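Local coordinates for putative aminopeptidase (Leishmania major, PDB 5NTH), which probably cleaves amino-terminal residues from peptides as a manganese-dependent leucyl aminopeptidase of the M17 family, and here holds the inhibitor actinonin over two metal ions, at residues Y302-L307 and N361-H366; G306-P311 and V384-A389; K298-D303 and K319-G324. All blocks are in the same frame, centred on the assembly; numbering follows the deposited sequence.

Interaction 1. Residues Y302-L307 and N361-H366; sequences YDCGGL and NAIGPH. With MN (manganese (II) ion), chain D; BB2 (actinonin), chain E.
D303 and N361 pair as a parallel beta bridge between the short strand 302-303 and the end of strand 349-361, a worked example of how an M17 catalytic domain uses backbone pairing to position a metal ligand. The backbone of N361 straddles D303, its N donating to Y302 O (3.0 Å) and its O accepting from C304 N. The side chain of N361 repays following outward. Its CB rests 3.4 Å from D303 OD1. CG stands anti to the backbone N (chi1 -163°), which lays the amide alongside the D303 carboxylate, the two planes 27° apart. OD1 lies over the backbone of G306, which has no side chain to obstruct it. ND2 donates to D303 OD1 (3.1 Å), tilted 26° out of the carboxylate plane on the syn side, and also binds T387 O. G305 N reaches D303 OD1 from the opposite face, closing an Asx turn, and OD1 is thus gripped by two donors. Together they fix the rotation of the carboxylate, whose OD2 binds the manganese ion of chain D at 1.9 Å. N361 is therefore a second-shell residue, one step behind the metal.

Beyond the bridge the two segments touch through apolar groups. I363 sets CB and CG1 over G306 O, while its CD1 extends to 4.1 Å from L307 CA. L307 of a third subunit packs on both C304 and I363, so this loop also faces the assembly. At that border I363 CG2 presses on C304 SG, 3.4 Å away.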
loop_
_atom_site.group_PDB
_atom_site.type_symbol
_atom_site.label_atom_id
_atom_site.label_comp_id
_atom_site.label_asym_id
_atom_site.label_seq_id
_atom_site.Cartn_x
_atom_site.Cartn_y
_atom_site.Cartn_z
ATOM N N TYR A 302 4.330 -14.969 -21.722
ATOM C CA TYR A 302 3.855 -14.633 -20.412
ATOM C C TYR A 302 4.755 -13.601 -19.777
ATOM O O TYR A 302 5.983 -13.731 -19.825
ATOM C CB TYR A 302 3.800 -15.880 -19.565
ATOM C CG TYR A 302 3.023 -15.666 -18.321
ATOM C CD1 TYR A 302 1.672 -15.370 -18.370
ATOM C CD2 TYR A 302 3.633 -15.734 -17.089
ATOM C CE1 TYR A 302 0.939 -15.166 -17.209
ATOM C CE2 TYR A 302 2.913 -15.539 -15.929
ATOM C CZ TYR A 302 1.575 -15.241 -15.991
ATOM O OH TYR A 302 0.867 -15.063 -14.829
ATOM N N ASP A 303 4.139 -12.573 -19.193
ATOM C CA ASP A 303 4.881 -11.517 -18.506
ATOM C C ASP A 303 4.610 -11.586 -17.029
ATOM O O ASP A 303 3.614 -11.049 -16.552
ATOM C CB ASP A 303 4.522 -10.115 -19.038
ATOM C CG ASP A 303 5.449 -9.046 -18.495
ATOM O OD1 ASP A 303 6.467 -9.466 -17.903
ATOM O OD2 ASP A 303 5.208 -7.801 -18.653
ATOM N N CYS A 304 5.511 -12.212 -16.286
ATOM C CA CYS A 304 5.345 -12.269 -14.826
ATOM C C CYS A 304 5.844 -10.982 -14.151
ATOM O O CYS A 304 5.567 -10.722 -12.992
ATOM C CB CYS A 304 5.986 -13.544 -14.252
ATOM S SG CYS A 304 7.643 -13.385 -13.597
ATOM N N GLY A 305 6.563 -10.168 -14.910
ATOM C CA GLY A 305 7.137 -8.946 -14.392
ATOM C C GLY A 305 8.650 -9.007 -14.207
ATOM O O GLY A 305 9.289 -7.986 -13.944
ATOM N N GLY A 306 9.231 -10.190 -14.379
ATOM C CA GLY A 306 10.589 -10.437 -13.935
ATOM C C GLY A 306 10.698 -10.251 -12.431
ATOM O O GLY A 306 9.736 -10.495 -11.686
ATOM N N LEU A 307 11.868 -9.774 -11.989
ATOM C CA LEU A 307 12.139 -9.530 -10.550
ATOM C C LEU A 307 11.331 -8.357 -10.000
ATOM O O LEU A 307 11.151 -8.222 -8.787
ATOM C CB LEU A 307 13.624 -9.260 -10.340
ATOM C CG LEU A 307 14.543 -10.472 -10.517
ATOM C CD1 LEU A 307 15.907 -10.037 -11.015
ATOM C CD2 LEU A 307 14.656 -11.273 -9.228
ATOM N N ASN A 361 8.941 -13.519 -20.046
ATOM C CA ASN A 361 9.576 -12.778 -18.950
ATOM C C ASN A 361 9.316 -13.477 -17.600
ATOM O O ASN A 361 8.273 -13.278 -16.947
ATOM C CB ASN A 361 9.088 -11.328 -18.903
ATOM C CG ASN A 361 10.004 -10.438 -18.077
ATOM O OD1 ASN A 361 11.148 -10.798 -17.797
ATOM N ND2 ASN A 361 9.510 -9.277 -17.686
ATOM N N ALA A 362 10.270 -14.313 -17.212
ATOM C CA ALA A 362 10.121 -15.202 -16.074
ATOM C C ALA A 362 11.034 -14.714 -14.974
ATOM O O ALA A 362 11.963 -13.948 -15.233
ATOM C CB ALA A 362 10.457 -16.628 -16.466
ATOM N N ILE A 363 10.756 -15.152 -13.750
ATOM C CA ILE A 363 11.456 -14.655 -12.546
ATOM C C ILE A 363 12.250 -15.810 -11.955
ATOM O O ILE A 363 11.770 -16.940 -11.925
ATOM C CB ILE A 363 10.492 -14.024 -11.518
ATOM C CG1 ILE A 363 11.263 -13.547 -10.272
ATOM C CG2 ILE A 363 9.398 -15.000 -11.130
ATOM C CD1 ILE A 363 10.410 -12.928 -9.173
ATOM N N GLY A 364 13.470 -15.524 -11.500
ATOM C CA GLY A 364 14.404 -16.580 -11.106
ATOM C C GLY A 364 15.857 -16.146 -11.004
ATOM O O GLY A 364 16.159 -14.964 -11.115
ATOM N N PRO A 365 16.775 -17.107 -10.787
ATOM C CA PRO A 365 18.204 -16.777 -10.632
ATOM C C PRO A 365 18.854 -16.223 -11.892
ATOM O O PRO A 365 19.658 -15.304 -11.808
ATOM C CB PRO A 365 18.846 -18.128 -10.285
ATOM C CG PRO A 365 17.719 -19.010 -9.870
ATOM C CD PRO A 365 16.523 -18.547 -10.620
ATOM N N HIS A 366 18.491 -16.790 -13.040
ATOM C CA HIS A 366 19.029 -16.374 -14.345
ATOM C C HIS A 366 18.324 -15.103 -14.884
ATOM O O HIS A 366 18.575 -14.698 -16.021
ATOM C CB HIS A 366 18.947 -17.543 -15.367
ATOM C CG HIS A 366 19.727 -18.759 -14.956
ATOM N ND1 HIS A 366 20.830 -19.210 -15.651
ATOM C CD2 HIS A 366 19.581 -19.603 -13.902
ATOM C CE1 HIS A 366 21.326 -20.281 -15.050
ATOM N NE2 HIS A 366 20.589 -20.536 -13.984
HETATM MN MN MN D . 6.048 -6.046 -18.552
HETATM C C5 BB2 E . 3.212 -2.770 -18.527
HETATM C C3 BB2 E . 4.056 -3.978 -18.801
HETATM O O4 BB2 E . 4.241 -4.737 -17.890
HETATM N N1 BB2 E . 4.539 -4.229 -20.010
HETATM O O2 BB2 E . 5.294 -5.405 -20.225
HETATM C C6 BB2 E . 3.927 -1.869 -17.527
HETATM C C12 BB2 E . 2.886 -1.057 -16.825
HETATM O O13 BB2 E . 2.533 -0.030 -17.337
HETATM C C7 BB2 E . 4.951 -0.999 -18.267
HETATM C C8 BB2 E . 5.668 0.016 -17.382
HETATM C C9 BB2 E . 6.605 -0.651 -16.385
HETATM C C10 BB2 E . 6.320 -0.194 -14.965
HETATM C C11 BB2 E . 6.809 1.226 -14.735
HETATM N N14 BB2 E . 2.372 -1.496 -15.684
HETATM C C15 BB2 E . 1.325 -0.753 -14.990
HETATM C C16 BB2 E . 0.280 -1.696 -14.349
HETATM C C18 BB2 E . -0.326 -1.196 -13.029
HETATM C C17 BB2 E . -0.845 -2.011 -15.355
HETATM C C19 BB2 E . 1.968 0.267 -14.080
HETATM O O20 BB2 E . 1.982 1.408 -14.495
HETATM N N21 BB2 E . 2.502 -0.046 -12.877
HETATM C C22 BB2 E . 2.581 0.963 -11.812
HETATM C C23 BB2 E . 3.057 -1.312 -12.373
HETATM C C24 BB2 E . 3.049 -1.229 -10.847
HETATM C C25 BB2 E . 2.620 0.182 -10.488
HETATM C C26 BB2 E . 3.885 1.747 -12.031
HETATM O O27 BB2 E . 3.839 2.539 -13.226
#

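Interaction 2. Residues G306-P311 and V384-A389; sequences GLALKP and VMNTDA. With MN (manganese (II) ion), chain D; BB2 (actinonin), chain E.
K310 crosses D388 at about a right angle where two loops of the catalytic domain converge on the actinonin pocket, its CG and CE passing OD2 before NZ reaches the carboxylate. K310 NZ forms a salt bridge with D388, short to OD1 (2.7 Å), on its syn lone pair, and weak to OD2 (3.0 Å). Bends at chi3 and chi4 (145° and 81°) turn the lysine tip toward that carboxylate. D388 itself holds the manganese ion of chain D twice, through OD1 at 2.0 Å and through its backbone O at 1.9 Å. A type I turn from N386 to A389 shapes this chelate, and inside it N386 OD1 accepts from D388 N in an Asx turn. Packing is tight at A308, whose methyl sits between N386 OD1 and T387 OG1 and whose O meets D388 CB (3.8 Å). T387 OG1, bonded to G305 O, fits beside the bare CA of G306.

N386 forms the looser side, partly exposed and packed against A312 of a second subunit.

K310 NZ also donates to actinonin O4 (2.7 Å), an oxygen that ligates the same manganese. One carbonyl oxygen is thus held between a metal and the lysine nitrogen, consistent with a lysine that polarises the substrate carbonyl, as in other M17 aminopeptidases.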
loop_
_atom_site.group_PDB
_atom_site.type_symbol
_atom_site.label_atom_id
_atom_site.label_comp_id
_atom_site.label_asym_id
_atom_site.label_seq_id
_atom_site.Cartn_x
_atom_site.Cartn_y
_atom_site.Cartn_z
ATOM N N GLY A 306 9.231 -10.190 -14.379
ATOM C CA GLY A 306 10.589 -10.437 -13.935
ATOM C C GLY A 306 10.698 -10.251 -12.431
ATOM O O GLY A 306 9.736 -10.495 -11.686
ATOM N N LEU A 307 11.868 -9.774 -11.989
ATOM C CA LEU A 307 12.139 -9.530 -10.550
ATOM C C LEU A 307 11.331 -8.357 -10.000
ATOM O O LEU A 307 11.151 -8.222 -8.787
ATOM C CB LEU A 307 13.624 -9.260 -10.340
ATOM C CG LEU A 307 14.543 -10.472 -10.517
ATOM C CD1 LEU A 307 15.907 -10.037 -11.015
ATOM C CD2 LEU A 307 14.656 -11.273 -9.228
ATOM N N ALA A 308 10.873 -7.504 -10.915
ATOM C CA ALA A 308 9.929 -6.445 -10.644
ATOM C C ALA A 308 8.596 -7.117 -10.863
ATOM O O ALA A 308 7.776 -6.744 -11.737
ATOM C CB ALA A 308 10.155 -5.292 -11.605
ATOM N N LEU A 309 8.426 -8.143 -10.041
ATOM C CA LEU A 309 7.361 -9.089 -10.162
ATOM C C LEU A 309 6.084 -8.310 -9.949
ATOM O O LEU A 309 6.004 -7.475 -9.071
ATOM C CB LEU A 309 7.535 -10.205 -9.147
ATOM C CG LEU A 309 6.489 -11.322 -9.075
ATOM C CD1 LEU A 309 6.511 -12.261 -10.272
ATOM C CD2 LEU A 309 6.706 -12.100 -7.789
ATOM N N LYS A 310 5.128 -8.539 -10.837
ATOM C CA LYS A 310 3.813 -7.950 -10.766
ATOM C C LYS A 310 3.024 -8.570 -9.624
ATOM O O LYS A 310 3.204 -9.766 -9.309
ATOM C CB LYS A 310 3.036 -8.249 -12.052
ATOM C CG LYS A 310 3.507 -7.559 -13.327
ATOM C CD LYS A 310 2.565 -7.962 -14.459
ATOM C CE LYS A 310 2.336 -6.855 -15.461
ATOM N NZ LYS A 310 3.486 -6.826 -16.385
ATOM N N PRO A 311 2.110 -7.775 -9.032
ATOM C CA PRO A 311 1.108 -8.340 -8.131
ATOM C C PRO A 311 0.122 -9.238 -8.876
ATOM O O PRO A 311 0.009 -9.152 -10.111
ATOM C CB PRO A 311 0.391 -7.105 -7.556
ATOM C CG PRO A 311 1.259 -5.946 -7.871
ATOM C CD PRO A 311 1.995 -6.308 -9.122
ATOM N N VAL A 384 18.846 -1.405 -17.379
ATOM C CA VAL A 384 17.554 -1.933 -16.971
ATOM C C VAL A 384 17.200 -1.463 -15.583
ATOM O O VAL A 384 17.778 -1.916 -14.638
ATOM C CB VAL A 384 17.578 -3.472 -16.977
ATOM C CG1 VAL A 384 16.240 -4.040 -16.534
ATOM C CG2 VAL A 384 17.932 -3.996 -18.373
ATOM N N MET A 385 16.229 -0.576 -15.457
ATOM C CA MET A 385 15.760 -0.105 -14.144
ATOM C C MET A 385 14.520 -0.812 -13.645
ATOM O O MET A 385 14.274 -0.862 -12.434
ATOM C CB MET A 385 15.454 1.376 -14.215
ATOM C CG MET A 385 16.627 2.229 -14.635
ATOM S SD MET A 385 17.718 2.532 -13.241
ATOM C CE MET A 385 18.642 1.011 -13.087
ATOM N N ASN A 386 13.716 -1.311 -14.574
ATOM C CA ASN A 386 12.554 -2.097 -14.252
ATOM C C ASN A 386 12.449 -3.214 -15.224
ATOM O O ASN A 386 12.244 -2.949 -16.414
ATOM C CB ASN A 386 11.280 -1.278 -14.312
ATOM C CG ASN A 386 10.108 -2.030 -13.714
ATOM O OD1 ASN A 386 9.699 -3.039 -14.264
ATOM N ND2 ASN A 386 9.602 -1.585 -12.565
ATOM N N THR A 387 12.520 -4.448 -14.731
ATOM C CA THR A 387 12.481 -5.612 -15.608
ATOM C C THR A 387 11.074 -5.881 -16.168
ATOM O O THR A 387 10.905 -6.691 -17.079
ATOM C CB THR A 387 12.987 -6.865 -14.914
ATOM O OG1 THR A 387 12.097 -7.187 -13.849
ATOM C CG2 THR A 387 14.381 -6.650 -14.368
ATOM N N ASP A 388 10.060 -5.210 -15.644
ATOM C CA ASP A 388 8.725 -5.343 -16.208
ATOM C C ASP A 388 8.457 -4.519 -17.483
ATOM O O ASP A 388 7.401 -4.719 -18.138
ATOM C CB ASP A 388 7.668 -5.036 -15.158
ATOM C CG ASP A 388 6.319 -5.544 -15.548
ATOM O OD1 ASP A 388 6.167 -6.259 -16.600
ATOM O OD2 ASP A 388 5.386 -5.180 -14.822
ATOM N N ALA A 389 9.388 -3.627 -17.835
ATOM C CA ALA A 389 9.417 -3.019 -19.157
ATOM C C ALA A 389 10.322 -3.834 -20.065
ATOM O O ALA A 389 11.364 -3.411 -20.515
ATOM C CB ALA A 389 9.845 -1.577 -19.091
HETATM MN MN MN D . 6.048 -6.046 -18.552
HETATM C C5 BB2 E . 3.212 -2.770 -18.527
HETATM C C3 BB2 E . 4.056 -3.978 -18.801
HETATM O O4 BB2 E . 4.241 -4.737 -17.890
HETATM N N1 BB2 E . 4.539 -4.229 -20.010
HETATM O O2 BB2 E . 5.294 -5.405 -20.225
HETATM C C6 BB2 E . 3.927 -1.869 -17.527
HETATM C C12 BB2 E . 2.886 -1.057 -16.825
HETATM O O13 BB2 E . 2.533 -0.030 -17.337
HETATM C C7 BB2 E . 4.951 -0.999 -18.267
HETATM C C8 BB2 E . 5.668 0.016 -17.382
HETATM C C9 BB2 E . 6.605 -0.651 -16.385
HETATM C C10 BB2 E . 6.320 -0.194 -14.965
HETATM C C11 BB2 E . 6.809 1.226 -14.735
HETATM N N14 BB2 E . 2.372 -1.496 -15.684
HETATM C C15 BB2 E . 1.325 -0.753 -14.990
HETATM C C16 BB2 E . 0.280 -1.696 -14.349
HETATM C C18 BB2 E . -0.326 -1.196 -13.029
HETATM C C17 BB2 E . -0.845 -2.011 -15.355
HETATM C C19 BB2 E . 1.968 0.267 -14.080
HETATM O O20 BB2 E . 1.982 1.408 -14.495
HETATM N N21 BB2 E . 2.502 -0.046 -12.877
HETATM C C22 BB2 E . 2.581 0.963 -11.812
HETATM C C23 BB2 E . 3.057 -1.312 -12.373
HETATM C C24 BB2 E . 3.049 -1.229 -10.847
HETATM C C25 BB2 E . 2.620 0.182 -10.488
HETATM C C26 BB2 E . 3.885 1.747 -12.031
HETATM O O27 BB2 E . 3.839 2.539 -13.226
#

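Interaction 3. Residues K298-D303 and K319-G324; sequences KGIVYD and KTDMGG. With MN (manganese (II) ion), chain C; MN (manganese (II) ion), chain D; BB2 (actinonin), chain E.
K298 and D321 both bind the manganese ion of chain C, one from the end of a strand and the other from the loop that leads into a helix. The K298 chain is extended, with CG anti to the backbone N (chi1 176°), and its methylenes run past the D321 carbonyl. K298 NZ thereby meets the manganese of chain C at 2.0 Å. D321 OD2 ligates the same ion at 1.9 Å, while its OD1 is held by T418 OG1. The K298 carbonyl O receives a CA-H...O contact from M322 (3.4 Å) and a hydrogen bond from a water, which in turn accepts from G324 N. At G299 the bare CA lies against M322 CB. I300 N reaches D321 O in a weak bond (3.4 Å), and its CG2 lies beside D321 OD2. The chain turns a corner at V301, whose CG1 touches M322 CG (4.2 Å). Next, the Y302 ring offers CD1, at its edge, to K319 N (3.6 Å). D303 ends the walk with CB 3.3 Å from D321 OD2, and its OD2 makes a long bond to the manganese of chain C.

The segment closes strand 291-300, which pairs with strands 349-361 and 412-417 on its two sides. M322 occupies the N-cap position of helix 323-341, the helix of a beta-alpha-beta crossover into strand 349-361, and its side chain packs between helices 203-221 and 229-243.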
loop_
_atom_site.group_PDB
_atom_site.type_symbol
_atom_site.label_atom_id
_atom_site.label_comp_id
_atom_site.label_asym_id
_atom_site.label_seq_id
_atom_site.Cartn_x
_atom_site.Cartn_y
_atom_site.Cartn_z
ATOM N N LYS A 298 5.435 -7.729 -30.326
ATOM C CA LYS A 298 5.808 -8.229 -29.014
ATOM C C LYS A 298 5.157 -9.590 -28.813
ATOM O O LYS A 298 3.934 -9.680 -28.696
ATOM C CB LYS A 298 5.382 -7.229 -27.917
ATOM C CG LYS A 298 5.614 -7.657 -26.458
ATOM C CD LYS A 298 5.245 -6.539 -25.485
ATOM C CE LYS A 298 4.759 -7.056 -24.133
ATOM N NZ LYS A 298 4.930 -6.150 -22.951
ATOM N N GLY A 299 5.983 -10.635 -28.806
ATOM C CA GLY A 299 5.564 -11.995 -28.475
ATOM C C GLY A 299 5.972 -12.441 -27.067
ATOM O O GLY A 299 6.594 -13.504 -26.887
ATOM N N ILE A 300 5.623 -11.657 -26.053
ATOM C CA ILE A 300 5.896 -12.072 -24.681
ATOM C C ILE A 300 4.769 -13.011 -24.290
ATOM O O ILE A 300 3.634 -12.581 -24.058
ATOM C CB ILE A 300 6.071 -10.875 -23.732
ATOM C CG1 ILE A 300 7.362 -10.119 -24.076
ATOM C CG2 ILE A 300 6.074 -11.299 -22.277
ATOM C CD1 ILE A 300 8.665 -10.893 -23.933
ATOM N N VAL A 301 5.086 -14.305 -24.273
ATOM C CA VAL A 301 4.062 -15.342 -24.087
ATOM C C VAL A 301 3.488 -15.350 -22.677
ATOM O O VAL A 301 2.315 -15.691 -22.464
ATOM C CB VAL A 301 4.552 -16.745 -24.465
ATOM C CG1 VAL A 301 4.844 -16.779 -25.960
ATOM C CG2 VAL A 301 5.736 -17.200 -23.606
ATOM N N TYR A 302 4.330 -14.969 -21.722
ATOM C CA TYR A 302 3.855 -14.633 -20.412
ATOM C C TYR A 302 4.755 -13.601 -19.777
ATOM O O TYR A 302 5.983 -13.731 -19.825
ATOM C CB TYR A 302 3.800 -15.880 -19.565
ATOM C CG TYR A 302 3.023 -15.666 -18.321
ATOM C CD1 TYR A 302 1.672 -15.370 -18.370
ATOM C CD2 TYR A 302 3.633 -15.734 -17.089
ATOM C CE1 TYR A 302 0.939 -15.166 -17.209
ATOM C CE2 TYR A 302 2.913 -15.539 -15.929
ATOM C CZ TYR A 302 1.575 -15.241 -15.991
ATOM O OH TYR A 302 0.867 -15.063 -14.829
ATOM N N ASP A 303 4.139 -12.573 -19.193
ATOM C CA ASP A 303 4.881 -11.517 -18.506
ATOM C C ASP A 303 4.610 -11.586 -17.029
ATOM O O ASP A 303 3.614 -11.049 -16.552
ATOM C CB ASP A 303 4.522 -10.115 -19.038
ATOM C CG ASP A 303 5.449 -9.046 -18.495
ATOM O OD1 ASP A 303 6.467 -9.466 -17.903
ATOM O OD2 ASP A 303 5.208 -7.801 -18.653
ATOM N N LYS A 319 -1.026 -13.786 -20.247
ATOM C CA LYS A 319 -1.425 -14.603 -21.345
ATOM C C LYS A 319 -1.419 -13.824 -22.638
ATOM O O LYS A 319 -0.987 -14.284 -23.633
ATOM C CB LYS A 319 -2.859 -14.955 -21.058
ATOM C CG LYS A 319 -3.394 -16.266 -21.517
ATOM C CD LYS A 319 -4.883 -16.097 -21.614
ATOM C CE LYS A 319 -5.662 -17.141 -20.858
ATOM N NZ LYS A 319 -7.130 -17.031 -21.078
ATOM N N THR A 320 -1.964 -12.641 -22.584
ATOM C CA THR A 320 -2.237 -11.828 -23.733
ATOM C C THR A 320 -1.123 -10.897 -24.078
ATOM O O THR A 320 -1.230 -10.134 -25.024
ATOM C CB THR A 320 -3.493 -10.952 -23.518
ATOM O OG1 THR A 320 -3.248 -9.924 -22.545
ATOM C CG2 THR A 320 -4.689 -11.823 -23.107
ATOM N N ASP A 321 -0.039 -10.955 -23.323
ATOM C CA ASP A 321 1.073 -10.103 -23.608
ATOM C C ASP A 321 1.825 -10.494 -24.911
ATOM O O ASP A 321 2.826 -9.845 -25.263
ATOM C CB ASP A 321 2.009 -10.054 -22.397
ATOM C CG ASP A 321 2.587 -8.644 -22.142
ATOM O OD1 ASP A 321 1.836 -7.645 -22.242
ATOM O OD2 ASP A 321 3.792 -8.543 -21.814
ATOM N N MET A 322 1.358 -11.536 -25.620
ATOM C CA MET A 322 1.830 -11.804 -26.996
ATOM C C MET A 322 0.843 -11.348 -28.105
ATOM O O MET A 322 0.968 -11.740 -29.270
ATOM C CB MET A 322 2.299 -13.246 -27.181
ATOM C CG MET A 322 1.437 -14.323 -26.566
ATOM S SD MET A 322 -0.273 -14.236 -27.112
ATOM C CE MET A 322 -0.177 -14.995 -28.732
ATOM N N GLY A 323 -0.067 -10.447 -27.739
ATOM C CA GLY A 323 -1.085 -9.921 -28.631
ATOM C C GLY A 323 -0.568 -9.143 -29.827
ATOM O O GLY A 323 -1.032 -9.346 -30.935
ATOM N N GLY A 324 0.368 -8.233 -29.603
ATOM C CA GLY A 324 0.941 -7.478 -30.690
ATOM C C GLY A 324 1.510 -8.413 -31.713
ATOM O O GLY A 324 1.268 -8.266 -32.889
HETATM MN MN MN C . 4.651 -6.996 -21.160
HETATM MN MN MN D . 6.048 -6.046 -18.552
HETATM C C5 BB2 E . 3.212 -2.770 -18.527
HETATM C C3 BB2 E . 4.056 -3.978 -18.801
HETATM O O4 BB2 E . 4.241 -4.737 -17.890
HETATM N N1 BB2 E . 4.539 -4.229 -20.010
HETATM O O2 BB2 E . 5.294 -5.405 -20.225
HETATM C C6 BB2 E . 3.927 -1.869 -17.527
HETATM C C12 BB2 E . 2.886 -1.057 -16.825
HETATM O O13 BB2 E . 2.533 -0.030 -17.337
HETATM C C7 BB2 E . 4.951 -0.999 -18.267
HETATM C C8 BB2 E . 5.668 0.016 -17.382
HETATM C C9 BB2 E . 6.605 -0.651 -16.385
HETATM C C10 BB2 E . 6.320 -0.194 -14.965
HETATM C C11 BB2 E . 6.809 1.226 -14.735
HETATM N N14 BB2 E . 2.372 -1.496 -15.684
HETATM C C15 BB2 E . 1.325 -0.753 -14.990
HETATM C C16 BB2 E . 0.280 -1.696 -14.349
HETATM C C18 BB2 E . -0.326 -1.196 -13.029
HETATM C C17 BB2 E . -0.845 -2.011 -15.355
HETATM C C19 BB2 E . 1.968 0.267 -14.080
HETATM O O20 BB2 E . 1.982 1.408 -14.495
HETATM N N21 BB2 E . 2.502 -0.046 -12.877
HETATM C C22 BB2 E . 2.581 0.963 -11.812
HETATM C C23 BB2 E . 3.057 -1.312 -12.373
HETATM C C24 BB2 E . 3.049 -1.229 -10.847
HETATM C C25 BB2 E . 2.620 0.182 -10.488
HETATM C C26 BB2 E . 3.885 1.747 -12.031
HETATM O O27 BB2 E . 3.839 2.539 -13.226
HETATM O O HOH W 1 2.037 -7.802 -27.329
#

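Overall arrangement
The three contacts converge on one dinuclear manganese centre. Interactions 1 and 2 share G306 and L307, their centres about 8 Å apart, while the centre of interaction 3 lies about 13 Å from that of interaction 1 and about 15 Å from that of interaction 2. D303 belongs to both interactions 1 and 3. Its OD2 lies 2.7 Å from D388 OD1 of interaction 2, two carboxylate oxygens that share the manganese of chain D, which probably offsets their repulsion, and makes a salt bridge with K310 NZ at 3.0 Å. E390 completes both metal sites. Actinonin O2 bridges the two ions, 1.9 Å from each manganese, and L419 O and G421 N bind the inhibitor further along the pocket.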